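Local coordinates for protein superoxide dismutase [Fe] (PDB 1COJ) that converts superoxide radicals into hydrogen peroxide and oxygen, using one iron ion in each subunit of a homotetramer, at residues N40-K45 / R65-E70; V78-L83 / R126-L131; L145-V150 / D163-A168. All blocks are in the same frame, centred on the assembly; numbering follows the deposited sequence.

Interaction 1. Residues N40-K45 / R65-E70; sequences NEIQEK and RELKVE
I42 and L67 face each other across the alpha-hairpin of this iron superoxide dismutase, where helix 21-47 runs back along helix 63-86. Over these short segments the axes are 10.0 Å apart and roughly antiparallel, with 149° between their directions. Both side chains are directed at the opposing helix, but they slide past one another in opposite senses instead of meeting end on. The two branches of I42 divide the work. Its CG2 lies against the backbone of L67, 3.6 Å from L67 O, and meets the methyl L67 CD2 more loosely at 4.1 Å. The other branch, extended at chi2 (170°), carries I42 CD1 along the partner helix to within 3.8 Å of E70 CB and 3.7 Å of E70 O. L67 answers from its own side: its CD2 lies 3.9 Å from K45 CB, and this methyl touches both K45 and I42. With only an alanine at I42, the CG2 and CD1 contacts would be lost, which would probably leave L67 CD2 and the E70 backbone facing a gap. K45 contributes only its root, since its extended chain leads away to a salt bridge in which K45 NZ lies 2.7 Å from E41 OE1, with a second carboxylate supplied by E63 of the second subunit. The carboxylate of E70 likewise turns aside, to R126 of the fourth subunit. The contact is therefore van der Waals packing of aliphatic carbons on one another and on two main-chain carbonyl oxygens, without a polar bond between the segments.

Interaction 2. Residues V78-L83 / R126-L131; sequences VVLHEL and RGWAIL. With FE (Fe (III) ion), chain B.
L80 and H81 meet W128 where the alpha-hairpin domain of the Fe/Mn superoxide dismutase fold packs on the three-stranded antiparallel sheet of the C-terminal domain. W128 enters its strand at a classic beta bulge, G127 and W128 both facing L145; its CG lies anti to the carbonyl carbon (chi1 -57°), which sends the indole toward the helix. The apolar part of the contact is a CH-pi interaction: L80 CB stands over the six-membered ring of W128, 3.7 Å from its centroid and 16° off the normal. L80 CD2 continues along the same indole toward the pyrrole part, 3.8 Å from W128 NE1. The aromatic part is T-shaped. W128 points its six-membered edge at the face of the H81 imidazole, with centroids 5.0 Å apart and planes at 80°, and the closest atoms, W128 CZ2 and H81 CE1, are 3.6 Å apart. Among the polar bonds, W128 NE1 to H148 ND1 helps hold the indole, a second-shell group pressed against a metal ligand. The imidazole is restricted in its turn at both nitrogens: H81 ND1 is bonded to G77 O, one turn back on its own helix, and H81 NE2 binds the iron at 2.2 Å.

Interaction 3. Residues L145-V150 / D163-A168; sequences LDAHNV and DTYEHA. With FE (Fe (III) ion), chain B.
Y165 reaches across to A147 and H148 from a loop that also supplies two iron ligands. The first of these, D163, ends the edge strand 157-163 and binds the metal through OD2, 1.9 Å from the iron. Its other oxygen, D163 OD1, takes the backbone N of Y165 at 3.0 Å, closing an Asx turn; the N-H comes in from above the carboxylate plane. The metal-bound water gives D163 OD1 a further, weak bond of 2.9 Å. T164 ties the loop to the residues just before strand 128-134, through its backbone to G127 and through OG1 to F125 O. Y165 then makes the crossing. Its hydroxyl OH accepts the backbone N-H of H148 at 3.1 Å, a bent bond (140°) at the type I turn A147-V150, and packs against A147 beside it. With H148 CG anti to the carbonyl carbon (chi1 -53°), the imidazole lies on the phenol in an offset stack, planes 15° apart, and H148 CE1 comes to 3.4 Å from Y165 CE2. H148 thereby borders the metal site between the alpha-hairpin and C-terminal domains of the Fe/Mn superoxide dismutase fold, its edge toward the metal-bound water, while its ring nitrogens are bonded to W128 NE1 and Y35 OH. E166 follows and leaves the contact for the fourth subunit. The second ligand, H167, brings NE2 to 2.1 Å from the iron, and Y165 CB stands 3.6 Å over one face of its ring, toward the rim. H167 ND1 is bonded to E166 OE2 of the fourth subunit, and a reciprocal bond joins E166 OE2 here to H167 ND1 of that subunit.

How the interactions relate
Interactions 2 and 3 surround one iron ion, their centres only 7 Å apart: interaction 2 contributes H81, interaction 3 D163 and H167, and H27 with the shared water completes five-coordination. Their backbones also join, by probable hydrogen bonds from L145 N to W128 O (2.8 Å) and from T164 N to G127 O (2.9 Å). Interaction 1 stands farther off, about 20 Å from interaction 3 and 21 Å from interaction 2 between centres. Helix 63-86 nevertheless connects it with H81 of interaction 2, and V69 O packs 3.8 Å from N149 OD1 of interaction 3. All three contacts border the third subunit, where R65 meets D146 of that chain.

Interaction 1. Residues N40-K45 / R65-E70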
ATOM      1  N   ASN A  40       4.706  21.675   4.266  1.00 11.81           N
ATOM      2  CA  ASN A  40       4.235  23.037   4.493  1.00 11.34           C
ATOM      3  C   ASN A  40       3.025  23.386   3.633  1.00 10.31           C
ATOM      4  O   ASN A  40       2.081  24.015   4.114  1.00 12.25           O
ATOM      5  CB  ASN A  40       5.371  24.040   4.282  1.00 10.11           C
ATOM      6  CG  ASN A  40       6.379  24.030   5.424  1.00 13.29           C
ATOM      7  OD1 ASN A  40       6.161  23.407   6.462  1.00 13.25           O
ATOM      8  ND2 ASN A  40       7.496  24.707   5.229  1.00 13.21           N
ATOM      9  N   GLU A  41       3.038  22.944   2.379  1.00  9.58           N
ATOM     10  CA  GLU A  41       1.930  23.193   1.459  1.00 10.84           C
ATOM     11  C   GLU A  41       0.675  22.510   1.991  1.00 11.69           C
ATOM     12  O   GLU A  41      -0.414  23.092   2.000  1.00  9.86           O
ATOM     13  CB  GLU A  41       2.249  22.642   0.067  1.00 11.68           C
ATOM     14  CG  GLU A  41       1.097  22.794  -0.922  1.00 12.99           C
ATOM     15  CD  GLU A  41       1.375  22.159  -2.278  1.00 15.88           C
ATOM     16  OE1 GLU A  41       0.410  21.874  -3.015  1.00 15.68           O
ATOM     17  OE2 GLU A  41       2.555  21.951  -2.618  1.00 16.39           O
ATOM     18  N   ILE A  42       0.838  21.264   2.421  1.00 10.73           N
ATOM     19  CA  ILE A  42      -0.262  20.481   2.965  1.00 11.41           C
ATOM     20  C   ILE A  42      -0.850  21.174   4.198  1.00 11.70           C
ATOM     21  O   ILE A  42      -2.071  21.264   4.332  1.00 10.91           O
ATOM     22  CB  ILE A  42       0.210  19.043   3.286  1.00 10.50           C
ATOM     23  CG1 ILE A  42       0.477  18.290   1.976  1.00  9.44           C
ATOM     24  CG2 ILE A  42      -0.811  18.309   4.152  1.00  9.82           C
ATOM     25  CD1 ILE A  42       1.161  16.948   2.148  1.00 13.34           C
ATOM     26  N   GLN A  43       0.014  21.735   5.044  1.00 12.03           N
ATOM     27  CA  GLN A  43      -0.443  22.433   6.248  1.00 14.74           C
ATOM     28  C   GLN A  43      -1.305  23.641   5.898  1.00 15.84           C
ATOM     29  O   GLN A  43      -2.334  23.880   6.535  1.00 16.17           O
ATOM     30  CB  GLN A  43       0.730  22.864   7.140  1.00 13.62           C
ATOM     31  CG  GLN A  43       1.477  21.708   7.798  1.00 13.33           C
ATOM     32  CD  GLN A  43       0.553  20.681   8.433  1.00 16.36           C
ATOM     33  OE1 GLN A  43       0.562  19.509   8.065  1.00 20.56           O
ATOM     34  NE2 GLN A  43      -0.273  21.121   9.360  1.00 14.29           N
ATOM     35  N   GLU A  44      -0.897  24.382   4.874  1.00 16.49           N
ATOM     36  CA  GLU A  44      -1.643  25.556   4.436  1.00 17.81           C
ATOM     37  C   GLU A  44      -3.021  25.163   3.913  1.00 16.02           C
ATOM     38  O   GLU A  44      -4.027  25.782   4.266  1.00 16.01           O
ATOM     39  CB  GLU A  44      -0.884  26.294   3.337  1.00 22.42           C
ATOM     40  CG  GLU A  44       0.453  26.864   3.759  1.00 33.96           C
ATOM     41  CD  GLU A  44       1.151  27.561   2.610  1.00 42.65           C
ATOM     42  OE1 GLU A  44       1.182  26.982   1.500  1.00 46.16           O
ATOM     43  OE2 GLU A  44       1.659  28.687   2.804  1.00 47.49           O
ATOM     44  N   LYS A  45      -3.061  24.128   3.079  1.00 12.32           N
ATOM     45  CA  LYS A  45      -4.315  23.661   2.500  1.00 12.20           C
ATOM     46  C   LYS A  45      -5.234  23.029   3.530  1.00 11.79           C
ATOM     47  O   LYS A  45      -6.451  23.172   3.452  1.00 13.36           O
ATOM     48  CB  LYS A  45      -4.037  22.717   1.335  1.00 10.38           C
ATOM     49  CG  LYS A  45      -3.454  23.462   0.154  1.00 11.45           C
ATOM     50  CD  LYS A  45      -3.100  22.563  -1.008  1.00 11.52           C
ATOM     51  CE  LYS A  45      -2.643  23.412  -2.189  1.00 13.10           C
ATOM     52  NZ  LYS A  45      -2.215  22.613  -3.358  1.00 12.87           N
ATOM     53  N   ARG A  65      -9.182  13.879   2.928  1.00  8.25           N
ATOM     54  CA  ARG A  65      -8.529  12.581   2.981  1.00  8.04           C
ATOM     55  C   ARG A  65      -7.150  12.578   2.327  1.00  8.92           C
ATOM     56  O   ARG A  65      -6.163  12.190   2.954  1.00  8.46           O
ATOM     57  CB  ARG A  65      -9.386  11.504   2.311  1.00  7.21           C
ATOM     58  CG  ARG A  65      -8.664  10.170   2.203  1.00  6.77           C
ATOM     59  CD  ARG A  65      -9.403   9.150   1.350  1.00  7.40           C
ATOM     60  NE  ARG A  65      -8.470   8.164   0.816  1.00  8.78           N
ATOM     61  CZ  ARG A  65      -7.951   7.156   1.513  1.00  7.26           C
ATOM     62  NH1 ARG A  65      -8.287   6.967   2.782  1.00  5.06           N
ATOM     63  NH2 ARG A  65      -7.018   6.397   0.961  1.00  6.31           N
ATOM     64  N   GLU A  66      -7.088  13.020   1.074  1.00  8.07           N
ATOM     65  CA  GLU A  66      -5.835  13.018   0.318  1.00  8.39           C
ATOM     66  C   GLU A  66      -4.738  13.821   1.009  1.00  8.49           C
ATOM     67  O   GLU A  66      -3.577  13.397   1.035  1.00  7.13           O
ATOM     68  CB  GLU A  66      -6.050  13.523  -1.111  1.00  6.89           C
ATOM     69  CG  GLU A  66      -7.305  12.990  -1.806  1.00  6.50           C
ATOM     70  CD  GLU A  66      -7.513  11.488  -1.658  1.00 10.53           C
ATOM     71  OE1 GLU A  66      -8.668  11.079  -1.411  1.00  8.10           O
ATOM     72  OE2 GLU A  66      -6.545  10.710  -1.796  1.00  8.81           O
ATOM     73  N   LEU A  67      -5.114  14.958   1.589  1.00  7.55           N
ATOM     74  CA  LEU A  67      -4.168  15.809   2.307  1.00  8.83           C
ATOM     75  C   LEU A  67      -3.625  15.086   3.544  1.00  8.86           C
ATOM     76  O   LEU A  67      -2.426  15.147   3.830  1.00  6.72           O
ATOM     77  CB  LEU A  67      -4.839  17.126   2.717  1.00  8.29           C
ATOM     78  CG  LEU A  67      -5.020  18.165   1.605  1.00 10.49           C
ATOM     79  CD1 LEU A  67      -6.061  19.210   1.988  1.00  8.45           C
ATOM     80  CD2 LEU A  67      -3.679  18.822   1.316  1.00  9.87           C
ATOM     81  N   LYS A  68      -4.501  14.390   4.265  1.00  5.91           N
ATOM     82  CA  LYS A  68      -4.084  13.663   5.455  1.00  7.44           C
ATOM     83  C   LYS A  68      -3.194  12.471   5.100  1.00  7.75           C
ATOM     84  O   LYS A  68      -2.276  12.130   5.853  1.00  9.51           O
ATOM     85  CB  LYS A  68      -5.299  13.204   6.259  1.00  6.66           C
ATOM     86  CG  LYS A  68      -6.117  14.340   6.864  1.00  8.18           C
ATOM     87  CD  LYS A  68      -5.318  15.136   7.891  1.00  8.07           C
ATOM     88  CE  LYS A  68      -4.940  14.284   9.100  1.00  9.60           C
ATOM     89  NZ  LYS A  68      -4.239  15.071  10.147  1.00  9.84           N
ATOM     90  N   VAL A  69      -3.475  11.837   3.964  1.00  7.35           N
ATOM     91  CA  VAL A  69      -2.687  10.697   3.510  1.00  6.36           C
ATOM     92  C   VAL A  69      -1.255  11.152   3.237  1.00  7.37           C
ATOM     93  O   VAL A  69      -0.306  10.622   3.816  1.00  7.65           O
ATOM     94  CB  VAL A  69      -3.270  10.060   2.221  1.00  8.80           C
ATOM     95  CG1 VAL A  69      -2.300   9.035   1.653  1.00  8.07           C
ATOM     96  CG2 VAL A  69      -4.605   9.388   2.511  1.00  9.51           C
ATOM     97  N   GLU A  70      -1.101  12.180   2.411  1.00  6.34           N
ATOM     98  CA  GLU A  70       0.233  12.663   2.082  1.00  9.05           C
ATOM     99  C   GLU A  70       0.915  13.401   3.225  1.00  8.86           C
ATOM    100  O   GLU A  70       2.139  13.559   3.230  1.00 10.21           O
ATOM    101  CB  GLU A  70       0.217  13.501   0.798  1.00  8.16           C
ATOM    102  CG  GLU A  70      -0.471  12.821  -0.396  1.00 10.16           C
ATOM    103  CD  GLU A  70       0.173  11.500  -0.832  1.00  8.67           C
ATOM    104  OE1 GLU A  70      -0.326  10.905  -1.806  1.00 11.09           O
ATOM    105  OE2 GLU A  70       1.166  11.049  -0.223  1.00 10.23           O
TER

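Interaction 2. Residues V78-L83 / R126-L131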
ATOM      1  N   VAL A  78      10.344  13.973   6.438  1.00 10.16           N
ATOM      2  CA  VAL A  78      11.145  14.963   7.160  1.00 10.06           C
ATOM      3  C   VAL A  78      11.836  14.340   8.387  1.00 11.88           C
ATOM      4  O   VAL A  78      13.068  14.316   8.481  1.00 10.14           O
ATOM      5  CB  VAL A  78      10.268  16.165   7.637  1.00  9.18           C
ATOM      6  CG1 VAL A  78      11.076  17.116   8.519  1.00  7.19           C
ATOM      7  CG2 VAL A  78       9.694  16.917   6.444  1.00  7.36           C
ATOM      8  N   VAL A  79      11.028  13.817   9.305  1.00 10.63           N
ATOM      9  CA  VAL A  79      11.513  13.227  10.546  1.00 10.32           C
ATOM     10  C   VAL A  79      12.566  12.137  10.368  1.00  8.92           C
ATOM     11  O   VAL A  79      13.631  12.191  10.990  1.00  9.38           O
ATOM     12  CB  VAL A  79      10.336  12.681  11.395  1.00 11.86           C
ATOM     13  CG1 VAL A  79      10.860  11.912  12.596  1.00 13.35           C
ATOM     14  CG2 VAL A  79       9.451  13.831  11.867  1.00 14.14           C
ATOM     15  N   LEU A  80      12.273  11.156   9.521  1.00  9.33           N
ATOM     16  CA  LEU A  80      13.196  10.051   9.280  1.00  8.55           C
ATOM     17  C   LEU A  80      14.527  10.534   8.713  1.00  9.36           C
ATOM     18  O   LEU A  80      15.584  10.042   9.109  1.00  7.46           O
ATOM     19  CB  LEU A  80      12.545   9.001   8.374  1.00 10.02           C
ATOM     20  CG  LEU A  80      11.785   7.842   9.044  1.00 13.00           C
ATOM     21  CD1 LEU A  80      11.256   8.196  10.419  1.00 15.89           C
ATOM     22  CD2 LEU A  80      10.665   7.374   8.129  1.00 12.41           C
ATOM     23  N   HIS A  81      14.483  11.513   7.812  1.00  9.33           N
ATOM     24  CA  HIS A  81      15.715  12.048   7.243  1.00  9.62           C
ATOM     25  C   HIS A  81      16.534  12.799   8.285  1.00  9.86           C
ATOM     26  O   HIS A  81      17.761  12.680   8.316  1.00 12.47           O
ATOM     27  CB  HIS A  81      15.436  12.931   6.025  1.00  6.29           C
ATOM     28  CG  HIS A  81      15.231  12.152   4.762  1.00  9.37           C
ATOM     29  ND1 HIS A  81      14.000  11.750   4.298  1.00  8.37           N
ATOM     30  CD2 HIS A  81      16.136  11.626   3.901  1.00  9.99           C
ATOM     31  CE1 HIS A  81      14.185  11.005   3.209  1.00 12.91           C
ATOM     32  NE2 HIS A  81      15.465  10.900   2.927  1.00 13.98           N
ATOM     33  N   GLU A  82      15.862  13.531   9.169  1.00 10.56           N
ATOM     34  CA  GLU A  82      16.572  14.264  10.210  1.00  9.69           C
ATOM     35  C   GLU A  82      17.257  13.310  11.182  1.00  9.40           C
ATOM     36  O   GLU A  82      18.364  13.584  11.652  1.00 10.64           O
ATOM     37  CB  GLU A  82      15.630  15.216  10.938  1.00  8.92           C
ATOM     38  CG  GLU A  82      15.160  16.340  10.043  1.00  8.95           C
ATOM     39  CD  GLU A  82      14.336  17.387  10.762  1.00 13.14           C
ATOM     40  OE1 GLU A  82      14.088  18.441  10.147  1.00 13.92           O
ATOM     41  OE2 GLU A  82      13.932  17.166  11.923  1.00 15.18           O
ATOM     42  N   LEU A  83      16.613  12.181  11.459  1.00  9.24           N
ATOM     43  CA  LEU A  83      17.178  11.173  12.353  1.00  8.24           C
ATOM     44  C   LEU A  83      18.351  10.463  11.674  1.00  8.80           C
ATOM     45  O   LEU A  83      19.323  10.072  12.321  1.00  9.71           O
ATOM     46  CB  LEU A  83      16.102  10.153  12.741  1.00  9.70           C
ATOM     47  CG  LEU A  83      14.967  10.638  13.649  1.00  9.60           C
ATOM     48  CD1 LEU A  83      13.840   9.624  13.663  1.00 10.78           C
ATOM     49  CD2 LEU A  83      15.493  10.868  15.058  1.00 11.63           C
ATOM     50  N   ARG A 126      12.037  -1.938   1.272  1.00  6.63           N
ATOM     51  CA  ARG A 126      12.102  -0.967   0.194  1.00  7.21           C
ATOM     52  C   ARG A 126      12.194   0.502   0.582  1.00  7.23           C
ATOM     53  O   ARG A 126      12.403   1.349  -0.289  1.00  9.78           O
ATOM     54  CB  ARG A 126      10.912  -1.196  -0.739  1.00  5.56           C
ATOM     55  CG  ARG A 126      10.807  -2.649  -1.193  1.00  6.91           C
ATOM     56  CD  ARG A 126       9.466  -2.991  -1.829  1.00  7.76           C
ATOM     57  NE  ARG A 126       9.387  -4.426  -2.105  1.00  8.63           N
ATOM     58  CZ  ARG A 126       8.287  -5.071  -2.484  1.00  8.50           C
ATOM     59  NH1 ARG A 126       7.141  -4.424  -2.643  1.00  6.31           N
ATOM     60  NH2 ARG A 126       8.333  -6.379  -2.694  1.00  6.98           N
ATOM     61  N   GLY A 127      12.052   0.799   1.870  1.00  7.57           N
ATOM     62  CA  GLY A 127      12.110   2.179   2.315  1.00  7.68           C
ATOM     63  C   GLY A 127      13.088   2.511   3.426  1.00  8.10           C
ATOM     64  O   GLY A 127      13.951   3.379   3.255  1.00  8.11           O
ATOM     65  N   TRP A 128      12.930   1.862   4.579  1.00  9.22           N
ATOM     66  CA  TRP A 128      13.787   2.110   5.742  1.00  9.07           C
ATOM     67  C   TRP A 128      13.913   0.868   6.618  1.00  8.29           C
ATOM     68  O   TRP A 128      13.090  -0.042   6.542  1.00  9.34           O
ATOM     69  CB  TRP A 128      13.186   3.216   6.634  1.00  7.78           C
ATOM     70  CG  TRP A 128      12.935   4.539   5.970  1.00  8.49           C
ATOM     71  CD1 TRP A 128      11.868   4.872   5.192  1.00  9.16           C
ATOM     72  CD2 TRP A 128      13.765   5.707   6.030  1.00  8.52           C
ATOM     73  NE1 TRP A 128      11.984   6.165   4.759  1.00  8.90           N
ATOM     74  CE2 TRP A 128      13.142   6.706   5.262  1.00  8.29           C
ATOM     75  CE3 TRP A 128      14.980   6.001   6.663  1.00  8.57           C
ATOM     76  CZ2 TRP A 128      13.682   7.991   5.107  1.00  9.01           C
ATOM     77  CZ3 TRP A 128      15.525   7.281   6.512  1.00  7.44           C
ATOM     78  CH2 TRP A 128      14.874   8.256   5.741  1.00  8.29           C
ATOM     79  N   ALA A 129      14.933   0.859   7.464  1.00  6.42           N
ATOM     80  CA  ALA A 129      15.158  -0.212   8.428  1.00  9.13           C
ATOM     81  C   ALA A 129      15.400   0.560   9.722  1.00 11.28           C
ATOM     82  O   ALA A 129      16.283   1.423   9.782  1.00 13.86           O
ATOM     83  CB  ALA A 129      16.375  -1.040   8.057  1.00  8.12           C
ATOM     84  N   ILE A 130      14.578   0.301  10.734  1.00 10.90           N
ATOM     85  CA  ILE A 130      14.685   1.012  12.001  1.00 10.25           C
ATOM     86  C   ILE A 130      14.855   0.129  13.234  1.00 11.12           C
ATOM     87  O   ILE A 130      14.225  -0.924  13.342  1.00  9.93           O
ATOM     88  CB  ILE A 130      13.421   1.887  12.232  1.00 10.61           C
ATOM     89  CG1 ILE A 130      13.261   2.901  11.098  1.00 12.26           C
ATOM     90  CG2 ILE A 130      13.510   2.623  13.566  1.00 10.51           C
ATOM     91  CD1 ILE A 130      11.991   3.732  11.175  1.00 14.50           C
ATOM     92  N   LEU A 131      15.766   0.526  14.120  1.00  9.24           N
ATOM     93  CA  LEU A 131      15.955  -0.164  15.392  1.00 10.40           C
ATOM     94  C   LEU A 131      15.379   0.837  16.378  1.00  9.24           C
ATOM     95  O   LEU A 131      15.837   1.984  16.432  1.00 10.95           O
ATOM     96  CB  LEU A 131      17.435  -0.396  15.733  1.00 10.83           C
ATOM     97  CG  LEU A 131      17.651  -0.930  17.164  1.00 13.34           C
ATOM     98  CD1 LEU A 131      17.100  -2.348  17.300  1.00 11.00           C
ATOM     99  CD2 LEU A 131      19.122  -0.911  17.536  1.00 13.11           C
TER
HETATM  100 FE    FE B 213      16.065   9.341   1.547  0.55 20.15          FE
HETATM  101  O   HOH W   1      14.373   8.289   1.727  1.00 13.62           O

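Interaction 3. Residues L145-V150 / D163-A168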
ATOM      1  N   LEU A 145      10.336  -0.635   6.878  1.00  6.97           N
ATOM      2  CA  LEU A 145       9.286   0.124   6.208  1.00  7.59           C
ATOM      3  C   LEU A 145       9.480   0.040   4.698  1.00  8.47           C
ATOM      4  O   LEU A 145      10.617   0.020   4.212  1.00  7.54           O
ATOM      5  CB  LEU A 145       9.338   1.604   6.610  1.00  7.33           C
ATOM      6  CG  LEU A 145       9.557   2.049   8.058  1.00 10.36           C
ATOM      7  CD1 LEU A 145       9.394   3.556   8.131  1.00  6.56           C
ATOM      8  CD2 LEU A 145       8.588   1.385   8.992  1.00 11.76           C
ATOM      9  N   ASP A 146       8.380  -0.009   3.951  1.00  7.53           N
ATOM     10  CA  ASP A 146       8.474  -0.047   2.495  1.00  8.51           C
ATOM     11  C   ASP A 146       8.421   1.350   1.881  1.00  8.51           C
ATOM     12  O   ASP A 146       8.653   1.523   0.683  1.00  9.09           O
ATOM     13  CB  ASP A 146       7.395  -0.945   1.890  1.00  8.35           C
ATOM     14  CG  ASP A 146       7.899  -2.347   1.602  1.00  7.11           C
ATOM     15  OD1 ASP A 146       7.120  -3.156   1.074  1.00  8.01           O
ATOM     16  OD2 ASP A 146       9.079  -2.640   1.894  1.00  6.76           O
ATOM     17  N   ALA A 147       8.127   2.340   2.721  1.00  8.16           N
ATOM     18  CA  ALA A 147       8.046   3.745   2.320  1.00  7.68           C
ATOM     19  C   ALA A 147       8.052   4.563   3.610  1.00  7.19           C
ATOM     20  O   ALA A 147       8.006   3.997   4.697  1.00  7.79           O
ATOM     21  CB  ALA A 147       6.768   4.009   1.518  1.00  8.50           C
ATOM     22  N   HIS A 148       8.095   5.888   3.504  1.00  6.69           N
ATOM     23  CA  HIS A 148       8.114   6.738   4.697  1.00  7.41           C
ATOM     24  C   HIS A 148       6.928   6.473   5.622  1.00  7.70           C
ATOM     25  O   HIS A 148       7.066   6.541   6.843  1.00  7.33           O
ATOM     26  CB  HIS A 148       8.087   8.226   4.319  1.00  8.12           C
ATOM     27  CG  HIS A 148       9.148   8.635   3.346  1.00 10.72           C
ATOM     28  ND1 HIS A 148      10.461   8.240   3.454  1.00 10.67           N
ATOM     29  CD2 HIS A 148       9.088   9.436   2.249  1.00  9.96           C
ATOM     30  CE1 HIS A 148      11.167   8.767   2.468  1.00  9.93           C
ATOM     31  NE2 HIS A 148      10.354   9.497   1.724  1.00 10.39           N
ATOM     32  N   ASN A 149       5.781   6.144   5.032  1.00  8.62           N
ATOM     33  CA  ASN A 149       4.545   5.920   5.784  1.00  8.66           C
ATOM     34  C   ASN A 149       3.887   4.550   5.597  1.00  9.60           C
ATOM     35  O   ASN A 149       2.664   4.417   5.715  1.00  8.55           O
ATOM     36  CB  ASN A 149       3.533   7.026   5.438  1.00  7.43           C
ATOM     37  CG  ASN A 149       3.137   7.043   3.947  1.00  9.54           C
ATOM     38  OD1 ASN A 149       2.233   7.770   3.551  1.00  9.32           O
ATOM     39  ND2 ASN A 149       3.794   6.232   3.137  1.00  8.68           N
ATOM     40  N   VAL A 150       4.685   3.525   5.320  1.00  7.96           N
ATOM     41  CA  VAL A 150       4.133   2.188   5.126  1.00  8.67           C
ATOM     42  C   VAL A 150       4.868   1.161   5.983  1.00  8.18           C
ATOM     43  O   VAL A 150       6.058   0.913   5.775  1.00  6.84           O
ATOM     44  CB  VAL A 150       4.164   1.758   3.633  1.00  8.26           C
ATOM     45  CG1 VAL A 150       3.682   0.324   3.480  1.00  7.96           C
ATOM     46  CG2 VAL A 150       3.291   2.686   2.803  1.00  7.44           C
ATOM     47  N   ASP A 163      18.179   4.556   5.734  1.00  9.06           N
ATOM     48  CA  ASP A 163      17.417   4.864   4.533  1.00  9.86           C
ATOM     49  C   ASP A 163      17.778   3.839   3.457  1.00 12.07           C
ATOM     50  O   ASP A 163      18.952   3.699   3.111  1.00 13.05           O
ATOM     51  CB  ASP A 163      17.781   6.267   4.033  1.00  9.06           C
ATOM     52  CG  ASP A 163      16.848   6.767   2.945  1.00 14.18           C
ATOM     53  OD1 ASP A 163      15.944   6.017   2.524  1.00 12.17           O
ATOM     54  OD2 ASP A 163      16.991   7.934   2.532  1.00 15.60           O
ATOM     55  N   THR A 164      16.787   3.118   2.935  1.00  9.99           N
ATOM     56  CA  THR A 164      17.059   2.141   1.889  1.00 10.35           C
ATOM     57  C   THR A 164      16.468   2.559   0.546  1.00 10.48           C
ATOM     58  O   THR A 164      16.442   1.777  -0.399  1.00 12.53           O
ATOM     59  CB  THR A 164      16.603   0.702   2.272  1.00  9.49           C
ATOM     60  OG1 THR A 164      15.185   0.666   2.454  1.00 13.07           O
ATOM     61  CG2 THR A 164      17.286   0.245   3.548  1.00  9.22           C
ATOM     62  N   TYR A 165      15.960   3.789   0.468  1.00 11.13           N
ATOM     63  CA  TYR A 165      15.427   4.304  -0.792  1.00  9.89           C
ATOM     64  C   TYR A 165      16.616   4.335  -1.736  1.00 11.04           C
ATOM     65  O   TYR A 165      17.737   4.625  -1.316  1.00 10.95           O
ATOM     66  CB  TYR A 165      14.906   5.730  -0.640  1.00  9.81           C
ATOM     67  CG  TYR A 165      13.437   5.845  -0.298  1.00 10.78           C
ATOM     68  CD1 TYR A 165      12.528   6.361  -1.223  1.00 11.88           C
ATOM     69  CD2 TYR A 165      12.957   5.474   0.961  1.00 11.13           C
ATOM     70  CE1 TYR A 165      11.171   6.511  -0.906  1.00 13.53           C
ATOM     71  CE2 TYR A 165      11.598   5.617   1.291  1.00 10.77           C
ATOM     72  CZ  TYR A 165      10.712   6.138   0.353  1.00 11.99           C
ATOM     73  OH  TYR A 165       9.375   6.315   0.674  1.00 11.38           O
ATOM     74  N   GLU A 166      16.368   4.099  -3.016  1.00 12.34           N
ATOM     75  CA  GLU A 166      17.438   4.079  -4.004  1.00 13.34           C
ATOM     76  C   GLU A 166      18.255   5.364  -4.094  1.00 13.16           C
ATOM     77  O   GLU A 166      19.457   5.314  -4.344  1.00 13.48           O
ATOM     78  CB  GLU A 166      16.882   3.685  -5.369  1.00 12.66           C
ATOM     79  CG  GLU A 166      16.299   2.287  -5.350  1.00 14.64           C
ATOM     80  CD  GLU A 166      15.708   1.853  -6.672  1.00 18.39           C
ATOM     81  OE1 GLU A 166      15.106   2.685  -7.385  1.00 15.97           O
ATOM     82  OE2 GLU A 166      15.835   0.652  -6.989  1.00 19.53           O
ATOM     83  N   HIS A 167      17.627   6.509  -3.851  1.00 12.90           N
ATOM     84  CA  HIS A 167      18.347   7.779  -3.916  1.00 12.97           C
ATOM     85  C   HIS A 167      19.409   7.916  -2.824  1.00 13.45           C
ATOM     86  O   HIS A 167      20.328   8.727  -2.940  1.00 14.00           O
ATOM     87  CB  HIS A 167      17.377   8.974  -3.876  1.00 14.67           C
ATOM     88  CG  HIS A 167      16.554   9.062  -2.626  1.00 15.00           C
ATOM     89  ND1 HIS A 167      15.185   9.233  -2.611  1.00 13.69           N
ATOM     90  CD2 HIS A 167      16.932   9.045  -1.324  1.00 15.08           C
ATOM     91  CE1 HIS A 167      14.793   9.314  -1.336  1.00 16.42           C
ATOM     92  NE2 HIS A 167      15.824   9.203  -0.523  1.00 19.60           N
ATOM     93  N   ALA A 168      19.302   7.096  -1.784  1.00 10.81           N
ATOM     94  CA  ALA A 168      20.242   7.147  -0.672  1.00 11.01           C
ATOM     95  C   ALA A 168      21.632   6.584  -0.989  1.00 11.76           C
ATOM     96  O   ALA A 168      22.626   7.013  -0.388  1.00 12.44           O
ATOM     97  CB  ALA A 168      19.654   6.429   0.534  1.00 12.57           C
TER
HETATM   98 FE    FE B 213      16.065   9.341   1.547  0.55 20.15          FE
HETATM   99  O   HOH W   1      14.373   8.289   1.727  1.00 13.62           O